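Local atomic coordinates of ATPase associated with various cellular activities, AAA_5 (Staphylothermus marinus, PDB entry 6N0S), a protein that probably hydrolyses ATP as the motor of an McrB-type restriction system, its N-terminal EVE-like domain, the part described here, resembling PUA-like RNA-binding proteins. Residues 143-156 with 169-181. Numbering follows the deposited sequence.
Sequences YENPVKYDQVRDII and IRPEDYEAIHSRG
Val152 CG1 and Gln151 O lie over one face of the Arg180 guanidinium, with CG1 3.7 Å from Arg180 CD. A water in the guanidinium plane, at its edge, accepts hydrogen bonds from Arg180 NE and Gln151 NE2. Arg180 NH1 turns back to Ala176 O at 3.0 Å, meeting it from above the carbonyl plane. The Arg180 chain runs extended from CG to NE (chi2 164°, chi3 176°), which carries the guanidinium from the helix end to residues 151-155, past the end of strand 138-148. The Tyr143 and Ile177 side chains cross at about a right angle, with Tyr143 OH 3.7 Å from Ile177 CG2. That hydroxyl and His178 ND1 are both hydrogen-bonded to Glu76 OE2 of strand 72-80. Val147 CG2 packs 3.8 Å from Arg180 CB. Farther along, Ile156 CG2 meets Asp173 CB at 3.7 Å, while the Asp173 carboxylate pairs with Arg170 at the N-cap. Asn145 N gives a weak bond to Gly181 O (3.4 Å). With an alanine at Arg180, Val152 would probably lose part of its packing, Gln151 its water bridge and Ala176 O a donor. Polar links between the segments lie near the C-terminus, so apolar contacts carry most of the join to edge strand 138-148 and the chain beyond.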
loop_
_atom_site.group_PDB
_atom_site.type_symbol
_atom_site.label_atom_id
_atom_site.label_comp_id
_atom_site.label_asym_id
_atom_site.label_seq_id
_atom_site.Cartn_x
_atom_site.Cartn_y
_atom_site.Cartn_z
ATOM N N TYR A 143 5.826 4.091 13.270
ATOM C CA TYR A 143 6.641 5.197 13.758
ATOM C C TYR A 143 6.185 5.571 15.166
ATOM O O TYR A 143 4.985 5.694 15.433
ATOM C CB TYR A 143 6.541 6.428 12.849
ATOM C CG TYR A 143 7.167 6.278 11.446
ATOM C CD1 TYR A 143 8.366 5.609 11.264
ATOM C CD2 TYR A 143 6.544 6.822 10.312
ATOM C CE1 TYR A 143 8.928 5.466 9.999
ATOM C CE2 TYR A 143 7.099 6.697 9.060
ATOM C CZ TYR A 143 8.294 6.025 8.899
ATOM O OH TYR A 143 8.837 5.893 7.623
ATOM N N GLU A 144 7.146 5.825 16.052
ATOM C CA GLU A 144 6.780 6.216 17.406
ATOM C C GLU A 144 6.288 7.651 17.465
ATOM O O GLU A 144 5.470 7.985 18.325
ATOM C CB GLU A 144 7.959 5.982 18.339
ATOM C CG GLU A 144 8.241 4.481 18.455
ATOM C CD GLU A 144 8.904 4.090 19.761
ATOM O OE1 GLU A 144 9.371 5.009 20.468
ATOM O OE2 GLU A 144 8.964 2.873 20.066
ATOM N N ASN A 145 6.746 8.507 16.571
ATOM C CA ASN A 145 6.061 9.778 16.344
ATOM C C ASN A 145 5.490 9.757 14.931
ATOM O O ASN A 145 6.265 9.762 13.968
ATOM C CB ASN A 145 6.994 10.984 16.512
ATOM C CG ASN A 145 8.025 10.797 17.616
ATOM O OD1 ASN A 145 9.226 10.595 17.364
ATOM N ND2 ASN A 145 7.556 10.881 18.852
ATOM N N PRO A 146 4.175 9.735 14.747
ATOM C CA PRO A 146 3.626 9.831 13.388
ATOM C C PRO A 146 4.154 11.073 12.679
ATOM O O PRO A 146 4.213 12.170 13.240
ATOM C CB PRO A 146 2.108 9.888 13.612
ATOM C CG PRO A 146 1.913 9.217 14.961
ATOM C CD PRO A 146 3.133 9.585 15.768
ATOM N N VAL A 147 4.567 10.893 11.440
ATOM C CA VAL A 147 5.064 12.003 10.644
ATOM C C VAL A 147 3.878 12.683 9.968
ATOM O O VAL A 147 3.294 12.146 9.028
ATOM C CB VAL A 147 6.103 11.522 9.628
ATOM C CG1 VAL A 147 6.669 12.691 8.898
ATOM C CG2 VAL A 147 7.220 10.772 10.321
ATOM N N LYS A 148 3.532 13.877 10.436
ATOM C CA LYS A 148 2.437 14.626 9.845
ATOM C C LYS A 148 2.878 15.147 8.480
ATOM O O LYS A 148 4.050 15.482 8.271
ATOM C CB LYS A 148 2.010 15.792 10.753
ATOM C CG LYS A 148 1.502 15.432 12.180
ATOM C CD LYS A 148 -0.037 15.312 12.240
ATOM C CE LYS A 148 -0.554 14.608 13.524
ATOM N NZ LYS A 148 -0.527 15.473 14.762
ATOM N N TYR A 149 1.931 15.171 7.542
ATOM C CA TYR A 149 2.189 15.690 6.203
ATOM C C TYR A 149 2.807 17.081 6.245
ATOM O O TYR A 149 3.761 17.380 5.509
ATOM C CB TYR A 149 0.873 15.713 5.431
ATOM C CG TYR A 149 0.924 16.491 4.138
ATOM C CD1 TYR A 149 1.811 16.147 3.139
ATOM C CD2 TYR A 149 0.074 17.574 3.924
ATOM C CE1 TYR A 149 1.866 16.868 1.954
ATOM C CE2 TYR A 149 0.113 18.301 2.746
ATOM C CZ TYR A 149 1.008 17.945 1.758
ATOM O OH TYR A 149 1.060 18.671 0.573
ATOM N N ASP A 150 2.278 17.951 7.108
ATOM C CA ASP A 150 2.792 19.315 7.199
ATOM C C ASP A 150 4.290 19.358 7.506
ATOM O O ASP A 150 4.953 20.339 7.161
ATOM C CB ASP A 150 2.005 20.086 8.256
ATOM C CG ASP A 150 2.271 21.567 8.199
ATOM O OD1 ASP A 150 1.872 22.210 7.195
ATOM O OD2 ASP A 150 2.894 22.088 9.149
ATOM N N GLN A 151 4.851 18.308 8.107
ATOM C CA GLN A 151 6.283 18.297 8.370
ATOM C C GLN A 151 7.114 18.107 7.112
ATOM O O GLN A 151 8.307 18.417 7.131
ATOM C CB GLN A 151 6.642 17.182 9.351
ATOM C CG GLN A 151 6.236 17.392 10.819
ATOM C CD GLN A 151 6.468 16.144 11.658
ATOM O OE1 GLN A 151 5.537 15.388 11.919
ATOM N NE2 GLN A 151 7.719 15.905 12.054
ATOM N N VAL A 152 6.543 17.572 6.034
ATOM C CA VAL A 152 7.343 17.252 4.860
ATOM C C VAL A 152 6.672 17.758 3.589
ATOM O O VAL A 152 7.057 17.365 2.484
ATOM C CB VAL A 152 7.616 15.743 4.757
ATOM C CG1 VAL A 152 8.403 15.288 5.932
ATOM C CG2 VAL A 152 6.307 14.942 4.647
ATOM N N ARG A 153 5.712 18.673 3.734
ATOM C CA ARG A 153 4.877 19.082 2.610
ATOM C C ARG A 153 5.683 19.760 1.509
ATOM O O ARG A 153 5.272 19.739 0.350
ATOM C CB ARG A 153 3.760 20.012 3.103
ATOM C CG ARG A 153 4.228 21.301 3.765
ATOM C CD ARG A 153 3.050 22.173 4.228
ATOM N NE ARG A 153 2.065 22.388 3.166
ATOM C CZ ARG A 153 0.817 21.911 3.157
ATOM N NH1 ARG A 153 0.351 21.180 4.161
ATOM N NH2 ARG A 153 0.016 22.174 2.130
ATOM N N ASP A 154 6.815 20.368 1.848
ATOM C CA ASP A 154 7.636 21.057 0.870
ATOM C C ASP A 154 8.713 20.154 0.299
ATOM O O ASP A 154 9.497 20.603 -0.537
ATOM C CB ASP A 154 8.245 22.321 1.497
ATOM C CG ASP A 154 7.192 23.420 1.728
ATOM O OD1 ASP A 154 6.353 23.633 0.827
ATOM O OD2 ASP A 154 7.179 24.052 2.806
ATOM N N ILE A 155 8.704 18.881 0.674
ATOM C CA ILE A 155 9.702 17.908 0.258
ATOM C C ILE A 155 9.114 16.906 -0.723
ATOM O O ILE A 155 9.643 16.707 -1.823
ATOM C CB ILE A 155 10.288 17.191 1.490
ATOM C CG1 ILE A 155 11.127 18.173 2.295
ATOM C CG2 ILE A 155 11.096 15.970 1.077
ATOM C CD1 ILE A 155 11.308 17.759 3.724
ATOM N N ILE A 156 8.022 16.255 -0.332
ATOM C CA ILE A 156 7.282 15.363 -1.222
ATOM C C ILE A 156 6.169 16.160 -1.896
ATOM O O ILE A 156 5.841 17.271 -1.469
ATOM C CB ILE A 156 6.733 14.129 -0.469
ATOM C CG1 ILE A 156 6.005 14.498 0.840
ATOM C CG2 ILE A 156 7.876 13.156 -0.138
ATOM C CD1 ILE A 156 4.525 14.889 0.691
ATOM N N ILE A 169 8.822 7.383 -4.502
ATOM C CA ILE A 169 9.499 8.558 -3.955
ATOM C C ILE A 169 11.019 8.411 -4.091
ATOM O O ILE A 169 11.571 7.321 -4.275
ATOM C CB ILE A 169 9.103 8.845 -2.466
ATOM C CG1 ILE A 169 9.479 7.684 -1.549
ATOM C CG2 ILE A 169 7.628 9.126 -2.369
ATOM C CD1 ILE A 169 9.313 7.966 0.035
ATOM N N ARG A 170 11.697 9.521 -4.001
ATOM C CA ARG A 170 13.144 9.483 -4.191
ATOM C C ARG A 170 13.840 8.961 -2.935
ATOM O O ARG A 170 13.251 8.971 -1.848
ATOM C CB ARG A 170 13.654 10.872 -4.498
ATOM C CG ARG A 170 13.038 11.492 -5.764
ATOM C CD ARG A 170 13.434 12.976 -5.878
ATOM N NE ARG A 170 12.739 13.728 -4.830
ATOM C CZ ARG A 170 13.048 14.960 -4.427
ATOM N NH1 ARG A 170 14.062 15.623 -4.996
ATOM N NH2 ARG A 170 12.325 15.526 -3.451
ATOM N N PRO A 171 15.098 8.499 -3.049
ATOM C CA PRO A 171 15.788 8.031 -1.826
ATOM C C PRO A 171 15.850 9.087 -0.744
ATOM O O PRO A 171 15.659 8.779 0.434
ATOM C CB PRO A 171 17.183 7.635 -2.329
ATOM C CG PRO A 171 16.943 7.171 -3.763
ATOM C CD PRO A 171 15.815 8.088 -4.276
ATOM N N GLU A 172 16.061 10.342 -1.118
ATOM C CA GLU A 172 16.142 11.398 -0.129
ATOM C C GLU A 172 14.780 11.700 0.497
ATOM O O GLU A 172 14.720 12.215 1.621
ATOM C CB GLU A 172 16.759 12.640 -0.789
ATOM C CG GLU A 172 15.984 13.163 -1.960
ATOM C CD GLU A 172 16.579 12.793 -3.324
ATOM O OE1 GLU A 172 16.468 13.661 -4.216
ATOM O OE2 GLU A 172 17.125 11.655 -3.506
ATOM N N ASP A 173 13.674 11.404 -0.200
ATOM C CA ASP A 173 12.360 11.617 0.404
ATOM C C ASP A 173 12.092 10.562 1.466
ATOM O O ASP A 173 11.530 10.868 2.518
ATOM C CB ASP A 173 11.238 11.580 -0.643
ATOM C CG ASP A 173 11.437 12.579 -1.767
ATOM O OD1 ASP A 173 12.033 13.642 -1.499
ATOM O OD2 ASP A 173 11.002 12.281 -2.907
ATOM N N TYR A 174 12.472 9.316 1.185
ATOM C CA TYR A 174 12.458 8.257 2.189
ATOM C C TYR A 174 13.243 8.653 3.437
ATOM O O TYR A 174 12.733 8.582 4.555
ATOM C CB TYR A 174 13.037 6.976 1.588
ATOM C CG TYR A 174 13.212 5.938 2.638
ATOM C CD1 TYR A 174 12.125 5.156 3.060
ATOM C CD2 TYR A 174 14.439 5.764 3.268
ATOM C CE1 TYR A 174 12.268 4.220 4.056
ATOM C CE2 TYR A 174 14.587 4.830 4.281
ATOM C CZ TYR A 174 13.503 4.064 4.669
ATOM O OH TYR A 174 13.672 3.129 5.660
ATOM N N GLU A 175 14.499 9.059 3.262
ATOM C CA GLU A 175 15.312 9.466 4.400
ATOM C C GLU A 175 14.688 10.627 5.145
ATOM O O GLU A 175 14.791 10.703 6.378
ATOM C CB GLU A 175 16.725 9.833 3.931
ATOM C CG GLU A 175 17.513 8.648 3.440
ATOM C CD GLU A 175 19.017 8.883 3.439
ATOM O OE1 GLU A 175 19.458 10.048 3.301
ATOM O OE2 GLU A 175 19.765 7.881 3.545
ATOM N N ALA A 176 14.014 11.528 4.435
ATOM C CA ALA A 176 13.408 12.667 5.113
ATOM C C ALA A 176 12.280 12.231 6.048
ATOM O O ALA A 176 12.137 12.766 7.157
ATOM C CB ALA A 176 12.878 13.666 4.084
ATOM N N ILE A 177 11.432 11.309 5.589
ATOM C CA ILE A 177 10.316 10.820 6.394
ATOM C C ILE A 177 10.822 9.870 7.469
ATOM O O ILE A 177 10.468 9.977 8.649
ATOM C CB ILE A 177 9.278 10.133 5.482
ATOM C CG1 ILE A 177 8.557 11.150 4.590
ATOM C CG2 ILE A 177 8.251 9.348 6.304
ATOM C CD1 ILE A 177 7.756 10.484 3.442
ATOM N N HIS A 178 11.651 8.915 7.058
ATOM C CA HIS A 178 12.265 7.980 7.982
ATOM C C HIS A 178 12.945 8.698 9.135
ATOM O O HIS A 178 12.866 8.252 10.280
ATOM C CB HIS A 178 13.279 7.123 7.231
ATOM C CG HIS A 178 13.902 6.042 8.067
ATOM N ND1 HIS A 178 13.208 4.924 8.473
ATOM C CD2 HIS A 178 15.166 5.886 8.526
ATOM C CE1 HIS A 178 14.015 4.137 9.167
ATOM N NE2 HIS A 178 15.211 4.694 9.204
ATOM N N SER A 179 13.616 9.814 8.852
ATOM C CA SER A 179 14.392 10.518 9.865
ATOM C C SER A 179 13.502 11.304 10.811
ATOM O O SER A 179 14.001 11.899 11.770
ATOM C CB SER A 179 15.421 11.452 9.197
ATOM O OG SER A 179 14.852 12.713 8.857
ATOM N N ARG A 180 12.200 11.324 10.552
ATOM C CA ARG A 180 11.248 12.012 11.394
ATOM C C ARG A 180 10.466 10.985 12.214
ATOM O O ARG A 180 10.497 9.772 11.976
ATOM C CB ARG A 180 10.333 12.905 10.545
ATOM C CG ARG A 180 10.937 14.267 10.256
ATOM C CD ARG A 180 10.245 14.988 9.120
ATOM N NE ARG A 180 10.780 16.335 8.903
ATOM C CZ ARG A 180 11.676 16.679 7.970
ATOM N NH1 ARG A 180 12.186 15.799 7.107
ATOM N NH2 ARG A 180 12.056 17.942 7.891
ATOM N N GLY A 181 9.772 11.477 13.206
ATOM C CA GLY A 181 9.325 10.559 14.252
ATOM C C GLY A 181 10.084 9.221 14.433
ATOM O O GLY A 181 9.491 8.130 14.560
ATOM O OXT GLY A 181 11.323 9.151 14.444
HETATM O O HOH W 1 9.852 18.073 11.297
#